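Local coordinates for BRIC1 (Synthetic construct, PDB 6FF6), which has no known natural function but is a computationally designed helical repeat protein, made by an interface-driven strategy that yielded a corrugated architecture, at residues F71-L76 and D117-K122; D31-D36 and F58-S63. One frame throughout, in Å; residues are numbered along the deposited sequence.

Contact 1: F71-L76 and D117-K122; sequences FGFTML and DYYKNK
Tyr119, near the C-terminal end of helix 99-121, lays its ring against Phe73 and its hydroxyl against Met75 at the turn that opens helix 74-92, and it carries nearly all the contact. Tyr118, one residue earlier, backs this ring from behind: its edge stands against one face, Tyr118 CD2 lying 3.5 Å above the plane of the Tyr119 ring. The opposite face is taken by Phe73. The Phe73 and Tyr119 rings form an offset stack, centroids 4.6 Å apart and planes at 18°, the side chains running past each other in opposite directions. Each CB sits over the partner's face, Phe73 CB at 3.7 Å from the centroid of the Tyr119 ring. With CG anti to the carbonyl carbon (chi1 -67°), the Tyr119 ring reaches across to the backbone beyond Phe73. Phe73 is the N-cap residue of helix 74-92, and there Met75 N donates to Tyr119 OH over 2.8 Å, nearly straight at 166°. Thr74 OG1 adds a weak bond of 3.4 Å to Tyr119 OH. The phenol thus occupies an amide of the first helical turn. Met75 CB lies near the ring plane, 3.8 Å from Tyr119 CE2. Farther along, Lys120 NZ turns away to bridge Asp117 OD1 and, on helix 23-42, Asp31. Phe73 and Leu76 also pack on Ala68 of helix 51-71, Leu76 reaches Phe26 of helix 23-42, and the second subunit brings its Ala129 to Met75 and its Phe126 to Tyr118, so the joint lies between the four helices of one bundle and the neighbouring chain.

Contact 2: D31-D36 and F58-S63; sequences DELLAD and FRAAHS
Arg59 O accepts two bonds from Ser63, the residue whose CB meets Leu33 across the interface. Ser63 N gives Arg59 O the regular helical bond at 3.0 Å. Ser63 OG reaches Arg59 O from the opposite face of its plane at 3.1 Å, tilted 30° from that plane. With OG anti to its own carbonyl carbon (chi1 -65°), the hydroxyl folds back on the preceding turn and spends its proton within helix 51-71, leaving CB as the surface offered to helix 23-42. Leu33 spans the interface with a forked end. Leu33 CD1 touches Ser63 CB at 3.7 Å and also lies near Ala60 O; Leu33 CD2 rests on Ala60 CB at 3.9 Å. Because Ala60 presents nothing beyond a methyl, the backbones come close, with Leu33 CA and Ala60 CA 5.5 Å apart. Cutting Leu33 back to an alanine would remove both methyl branches and is likely to leave Ser63 CB without its apolar partner and a gap over Ala60. Leu33 also packs on Ile64, one helical turn on from Ala60, and Leu34 packs on Ile64 too and on Met112 and Leu116 of helix 99-121. A leucine set over small residues, Ala60 and Ser63, lets the antiparallel helices 23-42 and 51-71 lie close, in a helical bundle consistent with the Hpt fold that the family match suggests.

In the fold
Contact 2 comes first along the chain, closing before contact 1 opens, and the two centres lie 16 Å apart. Contact 2 pairs helices 23-42 and 51-71; contact 1 pairs helices 74-92 and 99-121, so together they draw on all four helices of the N-terminal Hpt-like bundle. Helix 51-71 leads straight into helix 74-92 through the turn used in contact 1. The two contacts are tied directly by a salt bridge, Lys120 NZ of contact 1 to Asp31 OD1 of contact 2, 2.9 Å. Contact 2 thus joins the first two helices internally, touched by no other chain of the assembly, while contact 1, nearer the chain centre, joins the last two where the bundle meets the second subunit.

Contact 1: F71-L76 and D117-K122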
ATOM      1  N   PHE A  71      -1.023  -1.995  11.402  1.00118.96           N
ATOM      2  CA  PHE A  71      -1.353  -2.212   9.996  1.00119.45           C
ATOM      3  C   PHE A  71      -0.538  -1.405   8.992  1.00121.46           C
ATOM      4  O   PHE A  71      -0.822  -1.474   7.789  1.00122.82           O
ATOM      5  CB  PHE A  71      -2.846  -1.970   9.767  1.00118.73           C
ATOM      6  CG  PHE A  71      -3.764  -2.797  10.632  1.00122.00           C
ATOM      7  CD1 PHE A  71      -3.805  -4.177  10.508  1.00131.05           C
ATOM      8  CD2 PHE A  71      -4.613  -2.193  11.546  1.00120.28           C
ATOM      9  CE1 PHE A  71      -4.659  -4.940  11.308  1.00134.24           C
ATOM     10  CE2 PHE A  71      -5.463  -2.957  12.345  1.00125.24           C
ATOM     11  CZ  PHE A  71      -5.487  -4.324  12.218  1.00129.07           C
ATOM     12  N   GLY A  72       0.466  -0.675   9.476  1.00114.70           N
ATOM     13  CA  GLY A  72       1.340   0.145   8.641  1.00113.62           C
ATOM     14  C   GLY A  72       0.686   1.378   8.042  1.00112.87           C
ATOM     15  O   GLY A  72       1.142   1.881   7.010  1.00112.60           O
ATOM     16  N   PHE A  73      -0.372   1.899   8.697  1.00106.51           N
ATOM     17  CA  PHE A  73      -1.082   3.103   8.255  1.00102.76           C
ATOM     18  C   PHE A  73      -0.238   4.337   8.628  1.00104.92           C
ATOM     19  O   PHE A  73      -0.506   5.044   9.598  1.00 99.46           O
ATOM     20  CB  PHE A  73      -2.510   3.143   8.821  1.00101.57           C
ATOM     21  CG  PHE A  73      -3.415   1.969   8.477  1.00105.50           C
ATOM     22  CD1 PHE A  73      -3.140   1.145   7.389  1.00112.28           C
ATOM     23  CD2 PHE A  73      -4.563   1.710   9.222  1.00105.76           C
ATOM     24  CE1 PHE A  73      -3.981   0.079   7.067  1.00115.51           C
ATOM     25  CE2 PHE A  73      -5.404   0.643   8.898  1.00110.64           C
ATOM     26  CZ  PHE A  73      -5.111  -0.157   7.820  1.00112.95           C
ATOM     27  N   THR A  74       0.831   4.545   7.841  1.00105.59           N
ATOM     28  CA  THR A  74       1.856   5.547   8.094  1.00105.37           C
ATOM     29  C   THR A  74       1.342   6.981   8.087  1.00107.12           C
ATOM     30  O   THR A  74       1.718   7.750   8.978  1.00104.20           O
ATOM     31  CB  THR A  74       3.054   5.355   7.190  1.00108.64           C
ATOM     32  OG1 THR A  74       2.613   5.143   5.855  1.00114.46           O
ATOM     33  CG2 THR A  74       3.909   4.189   7.643  1.00106.46           C
ATOM     34  N   MET A  75       0.465   7.329   7.144  1.00103.44           N
ATOM     35  CA  MET A  75      -0.082   8.685   7.096  1.00100.20           C
ATOM     36  C   MET A  75      -0.912   8.948   8.334  1.00100.48           C
ATOM     37  O   MET A  75      -0.860  10.039   8.889  1.00 99.00           O
ATOM     38  CB  MET A  75      -0.948   8.854   5.850  1.00103.13           C
ATOM     39  CG  MET A  75      -0.229   8.597   4.579  1.00109.77           C
ATOM     40  SD  MET A  75       0.590  10.082   4.104  1.00114.26           S
ATOM     41  CE  MET A  75      -0.259  10.406   2.640  1.00112.61           C
ATOM     42  N   LEU A  76      -1.665   7.930   8.784  1.00 97.14           N
ATOM     43  CA  LEU A  76      -2.490   8.022   9.979  1.00 93.41           C
ATOM     44  C   LEU A  76      -1.574   8.131  11.219  1.00 95.87           C
ATOM     45  O   LEU A  76      -1.811   8.992  12.069  1.00 94.25           O
ATOM     46  CB  LEU A  76      -3.429   6.808  10.059  1.00 93.94           C
ATOM     47  CG  LEU A  76      -4.412   6.757  11.228  1.00 95.57           C
ATOM     48  CD1 LEU A  76      -5.296   7.986  11.247  1.00 93.21           C
ATOM     49  CD2 LEU A  76      -5.245   5.520  11.149  1.00 95.26           C
ATOM     50  N   ASP A 117      -9.911   7.232   6.613  1.00 85.72           N
ATOM     51  CA  ASP A 117     -10.747   6.986   5.443  1.00 88.73           C
ATOM     52  C   ASP A 117      -9.946   6.674   4.186  1.00 97.54           C
ATOM     53  O   ASP A 117     -10.456   5.961   3.311  1.00102.11           O
ATOM     54  CB  ASP A 117     -11.735   8.138   5.242  1.00 90.59           C
ATOM     55  CG  ASP A 117     -12.840   8.159   6.313  1.00111.30           C
ATOM     56  OD1 ASP A 117     -13.150   7.088   6.879  1.00112.54           O
ATOM     57  OD2 ASP A 117     -13.389   9.247   6.584  1.00122.57           O
ATOM     58  N   TYR A 118      -8.678   7.192   4.100  1.00 91.88           N
ATOM     59  CA  TYR A 118      -7.785   6.906   2.998  1.00 93.24           C
ATOM     60  C   TYR A 118      -7.521   5.406   2.998  1.00 99.63           C
ATOM     61  O   TYR A 118      -7.805   4.731   2.013  1.00103.55           O
ATOM     62  CB  TYR A 118      -6.466   7.708   3.139  1.00 92.74           C
ATOM     63  CG  TYR A 118      -5.357   7.229   2.219  1.00 96.64           C
ATOM     64  CD1 TYR A 118      -5.436   7.422   0.840  1.00100.95           C
ATOM     65  CD2 TYR A 118      -4.271   6.513   2.718  1.00 98.01           C
ATOM     66  CE1 TYR A 118      -4.450   6.933  -0.018  1.00103.99           C
ATOM     67  CE2 TYR A 118      -3.273   6.024   1.866  1.00102.50           C
ATOM     68  CZ  TYR A 118      -3.379   6.219   0.497  1.00109.87           C
ATOM     69  OH  TYR A 118      -2.429   5.716  -0.363  1.00114.49           O
ATOM     70  N   TYR A 119      -7.048   4.891   4.136  1.00 95.73           N
ATOM     71  CA  TYR A 119      -6.729   3.488   4.355  1.00 98.59           C
ATOM     72  C   TYR A 119      -7.927   2.604   4.343  1.00106.07           C
ATOM     73  O   TYR A 119      -7.814   1.455   3.942  1.00110.66           O
ATOM     74  CB  TYR A 119      -5.915   3.300   5.633  1.00 98.58           C
ATOM     75  CG  TYR A 119      -4.533   3.915   5.540  1.00101.15           C
ATOM     76  CD1 TYR A 119      -3.537   3.327   4.768  1.00107.06           C
ATOM     77  CD2 TYR A 119      -4.235   5.108   6.188  1.00 98.83           C
ATOM     78  CE1 TYR A 119      -2.269   3.898   4.662  1.00109.39           C
ATOM     79  CE2 TYR A 119      -2.974   5.702   6.075  1.00100.40           C
ATOM     80  CZ  TYR A 119      -1.988   5.083   5.323  1.00114.87           C
ATOM     81  OH  TYR A 119      -0.730   5.625   5.238  1.00117.23           O
ATOM     82  N   LYS A 120      -9.078   3.116   4.768  1.00102.62           N
ATOM     83  CA  LYS A 120     -10.353   2.379   4.767  1.00105.46           C
ATOM     84  C   LYS A 120     -10.758   2.200   3.313  1.00116.98           C
ATOM     85  O   LYS A 120     -11.138   1.097   2.917  1.00120.76           O
ATOM     86  CB  LYS A 120     -11.410   3.203   5.509  1.00104.03           C
ATOM     87  CG  LYS A 120     -12.753   2.565   5.718  1.00112.11           C
ATOM     88  CD  LYS A 120     -13.730   3.586   6.317  1.00113.84           C
ATOM     89  CE  LYS A 120     -13.340   4.017   7.712  1.00109.84           C
ATOM     90  NZ  LYS A 120     -14.308   4.987   8.261  1.00115.00           N
ATOM     91  N   ASN A 121     -10.640   3.279   2.509  1.00116.25           N
ATOM     92  CA  ASN A 121     -10.970   3.225   1.093  1.00123.10           C
ATOM     93  C   ASN A 121      -9.920   2.404   0.320  1.00132.84           C
ATOM     94  O   ASN A 121     -10.024   1.178   0.310  1.00137.02           O
ATOM     95  CB  ASN A 121     -11.192   4.628   0.508  1.00128.17           C
ATOM     96  CG  ASN A 121     -12.497   4.746  -0.244  1.00163.04           C
ATOM     97  OD1 ASN A 121     -13.595   4.598   0.326  1.00158.73           O
ATOM     98  ND2 ASN A 121     -12.399   5.021  -1.542  1.00155.27           N
ATOM     99  N   LYS A 122      -8.937   3.058  -0.325  1.00130.18           N
ATOM    100  CA  LYS A 122      -7.840   2.430  -1.096  1.00134.81           C
ATOM    101  C   LYS A 122      -8.236   1.594  -2.414  1.00145.56           C
ATOM    102  O   LYS A 122      -7.293   1.094  -3.044  1.00147.90           O
ATOM    103  CB  LYS A 122      -6.947   1.542  -0.174  1.00136.19           C
ATOM    104  CG  LYS A 122      -6.104   2.298   0.865  1.00123.09           C
ATOM    105  CD  LYS A 122      -4.634   2.401   0.471  1.00123.71           C
ATOM    106  CE  LYS A 122      -3.700   1.838   1.521  1.00126.28           C
ATOM    107  NZ  LYS A 122      -2.325   2.421   1.418  1.00129.54           N
TER

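Contact 2: D31-D36 and F58-S63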
ATOM      1  N   ASP A  31     -13.409   4.891  14.210  1.00 99.14           N
ATOM      2  CA  ASP A  31     -14.503   5.807  13.872  1.00 99.15           C
ATOM      3  C   ASP A  31     -15.209   6.262  15.127  1.00101.76           C
ATOM      4  O   ASP A  31     -15.489   7.455  15.270  1.00100.30           O
ATOM      5  CB  ASP A  31     -15.515   5.113  12.950  1.00105.00           C
ATOM      6  CG  ASP A  31     -15.147   5.085  11.483  1.00116.16           C
ATOM      7  OD1 ASP A  31     -14.300   5.931  11.053  1.00112.99           O
ATOM      8  OD2 ASP A  31     -15.719   4.243  10.748  1.00125.53           O
ATOM      9  N   GLU A  32     -15.487   5.299  16.030  1.00 99.93           N
ATOM     10  CA  GLU A  32     -16.136   5.505  17.325  1.00101.22           C
ATOM     11  C   GLU A  32     -15.269   6.409  18.171  1.00101.42           C
ATOM     12  O   GLU A  32     -15.783   7.371  18.738  1.00101.49           O
ATOM     13  CB  GLU A  32     -16.361   4.171  18.061  1.00106.56           C
ATOM     14  CG  GLU A  32     -17.460   3.284  17.492  1.00126.50           C
ATOM     15  CD  GLU A  32     -17.590   1.893  18.106  1.00161.33           C
ATOM     16  OE1 GLU A  32     -16.729   1.517  18.936  1.00152.32           O
ATOM     17  OE2 GLU A  32     -18.552   1.173  17.749  1.00164.14           O
ATOM     18  N   LEU A  33     -13.947   6.126  18.226  1.00 94.18           N
ATOM     19  CA  LEU A  33     -12.996   6.926  19.000  1.00 90.30           C
ATOM     20  C   LEU A  33     -12.941   8.331  18.518  1.00 92.73           C
ATOM     21  O   LEU A  33     -12.863   9.235  19.340  1.00 94.49           O
ATOM     22  CB  LEU A  33     -11.586   6.337  18.990  1.00 88.61           C
ATOM     23  CG  LEU A  33     -11.398   5.058  19.782  1.00 94.74           C
ATOM     24  CD1 LEU A  33     -10.082   4.361  19.417  1.00 93.92           C
ATOM     25  CD2 LEU A  33     -11.526   5.311  21.274  1.00 95.43           C
ATOM     26  N   LEU A  34     -12.988   8.537  17.204  1.00 86.90           N
ATOM     27  CA  LEU A  34     -12.919   9.877  16.645  1.00 84.81           C
ATOM     28  C   LEU A  34     -14.171  10.688  16.938  1.00 88.76           C
ATOM     29  O   LEU A  34     -14.080  11.890  17.188  1.00 88.31           O
ATOM     30  CB  LEU A  34     -12.578   9.824  15.151  1.00 84.62           C
ATOM     31  CG  LEU A  34     -11.148   9.399  14.809  1.00 86.92           C
ATOM     32  CD1 LEU A  34     -11.034   9.041  13.322  1.00 88.12           C
ATOM     33  CD2 LEU A  34     -10.127  10.451  15.261  1.00 82.99           C
ATOM     34  N   ALA A  35     -15.316  10.010  17.003  1.00 87.68           N
ATOM     35  CA  ALA A  35     -16.606  10.608  17.367  1.00 89.77           C
ATOM     36  C   ALA A  35     -16.568  11.043  18.846  1.00 95.79           C
ATOM     37  O   ALA A  35     -17.049  12.124  19.194  1.00 95.38           O
ATOM     38  CB  ALA A  35     -17.711   9.612  17.135  1.00 93.60           C
ATOM     39  N   ASP A  36     -15.915  10.232  19.696  1.00 94.26           N
ATOM     40  CA  ASP A  36     -15.703  10.532  21.100  1.00 95.92           C
ATOM     41  C   ASP A  36     -14.772  11.711  21.254  1.00 97.25           C
ATOM     42  O   ASP A  36     -15.107  12.650  21.973  1.00 97.12           O
ATOM     43  CB  ASP A  36     -15.137   9.307  21.824  1.00100.49           C
ATOM     44  CG  ASP A  36     -16.162   8.203  22.085  1.00127.18           C
ATOM     45  OD1 ASP A  36     -17.392   8.444  21.853  1.00129.88           O
ATOM     46  OD2 ASP A  36     -15.747   7.100  22.521  1.00140.27           O
ATOM     47  N   PHE A  58      -6.495  12.116  24.566  1.00 79.11           N
ATOM     48  CA  PHE A  58      -5.206  11.460  24.493  1.00 79.09           C
ATOM     49  C   PHE A  58      -5.354   9.941  24.388  1.00 80.46           C
ATOM     50  O   PHE A  58      -4.707   9.337  23.551  1.00 80.36           O
ATOM     51  CB  PHE A  58      -4.361  11.848  25.712  1.00 84.39           C
ATOM     52  CG  PHE A  58      -2.989  11.239  25.651  1.00 88.40           C
ATOM     53  CD1 PHE A  58      -1.990  11.816  24.871  1.00 90.93           C
ATOM     54  CD2 PHE A  58      -2.705  10.058  26.332  1.00 94.30           C
ATOM     55  CE1 PHE A  58      -0.728  11.223  24.779  1.00 94.51           C
ATOM     56  CE2 PHE A  58      -1.441   9.468  26.237  1.00 99.50           C
ATOM     57  CZ  PHE A  58      -0.468  10.044  25.448  1.00 96.70           C
ATOM     58  N   ARG A  59      -6.203   9.329  25.223  1.00 78.05           N
ATOM     59  CA  ARG A  59      -6.450   7.879  25.228  1.00 79.63           C
ATOM     60  C   ARG A  59      -6.969   7.392  23.902  1.00 86.69           C
ATOM     61  O   ARG A  59      -6.530   6.346  23.419  1.00 89.58           O
ATOM     62  CB  ARG A  59      -7.469   7.513  26.299  1.00 79.01           C
ATOM     63  CG  ARG A  59      -6.905   7.429  27.690  1.00 82.22           C
ATOM     64  CD  ARG A  59      -8.005   7.736  28.665  1.00 83.19           C
ATOM     65  NE  ARG A  59      -7.465   8.037  29.978  1.00 84.56           N
ATOM     66  CZ  ARG A  59      -8.012   7.639  31.115  1.00108.78           C
ATOM     67  NH1 ARG A  59      -9.146   6.952  31.108  1.00105.28           N
ATOM     68  NH2 ARG A  59      -7.427   7.919  32.271  1.00101.27           N
ATOM     69  N   ALA A  60      -7.921   8.135  23.316  1.00 82.87           N
ATOM     70  CA  ALA A  60      -8.507   7.789  22.026  1.00 82.12           C
ATOM     71  C   ALA A  60      -7.441   7.889  20.941  1.00 84.93           C
ATOM     72  O   ALA A  60      -7.339   6.990  20.118  1.00 88.19           O
ATOM     73  CB  ALA A  60      -9.670   8.707  21.718  1.00 82.08           C
ATOM     74  N   ALA A  61      -6.608   8.937  20.976  1.00 78.01           N
ATOM     75  CA  ALA A  61      -5.509   9.112  20.004  1.00 76.14           C
ATOM     76  C   ALA A  61      -4.464   8.000  20.161  1.00 82.10           C
ATOM     77  O   ALA A  61      -4.036   7.421  19.185  1.00 82.14           O
ATOM     78  CB  ALA A  61      -4.859  10.481  20.174  1.00 74.74           C
ATOM     79  N   HIS A  62      -4.116   7.653  21.390  1.00 80.80           N
ATOM     80  CA  HIS A  62      -3.153   6.592  21.641  1.00 82.26           C
ATOM     81  C   HIS A  62      -3.653   5.249  21.089  1.00 91.65           C
ATOM     82  O   HIS A  62      -2.868   4.529  20.440  1.00 94.85           O
ATOM     83  CB  HIS A  62      -2.869   6.507  23.138  1.00 83.72           C
ATOM     84  CG  HIS A  62      -1.742   5.589  23.464  1.00 89.24           C
ATOM     85  ND1 HIS A  62      -1.928   4.215  23.537  1.00 93.40           N
ATOM     86  CD2 HIS A  62      -0.452   5.872  23.745  1.00 91.55           C
ATOM     87  CE1 HIS A  62      -0.751   3.712  23.861  1.00 95.60           C
ATOM     88  NE2 HIS A  62       0.171   4.667  23.989  1.00 95.27           N
ATOM     89  N   SER A  63      -4.958   4.922  21.329  1.00 87.17           N
ATOM     90  CA  SER A  63      -5.551   3.692  20.811  1.00 89.62           C
ATOM     91  C   SER A  63      -5.473   3.617  19.276  1.00 94.43           C
ATOM     92  O   SER A  63      -5.065   2.588  18.731  1.00 96.91           O
ATOM     93  CB  SER A  63      -6.988   3.542  21.281  1.00 93.28           C
ATOM     94  OG  SER A  63      -7.021   3.385  22.690  1.00107.23           O
TER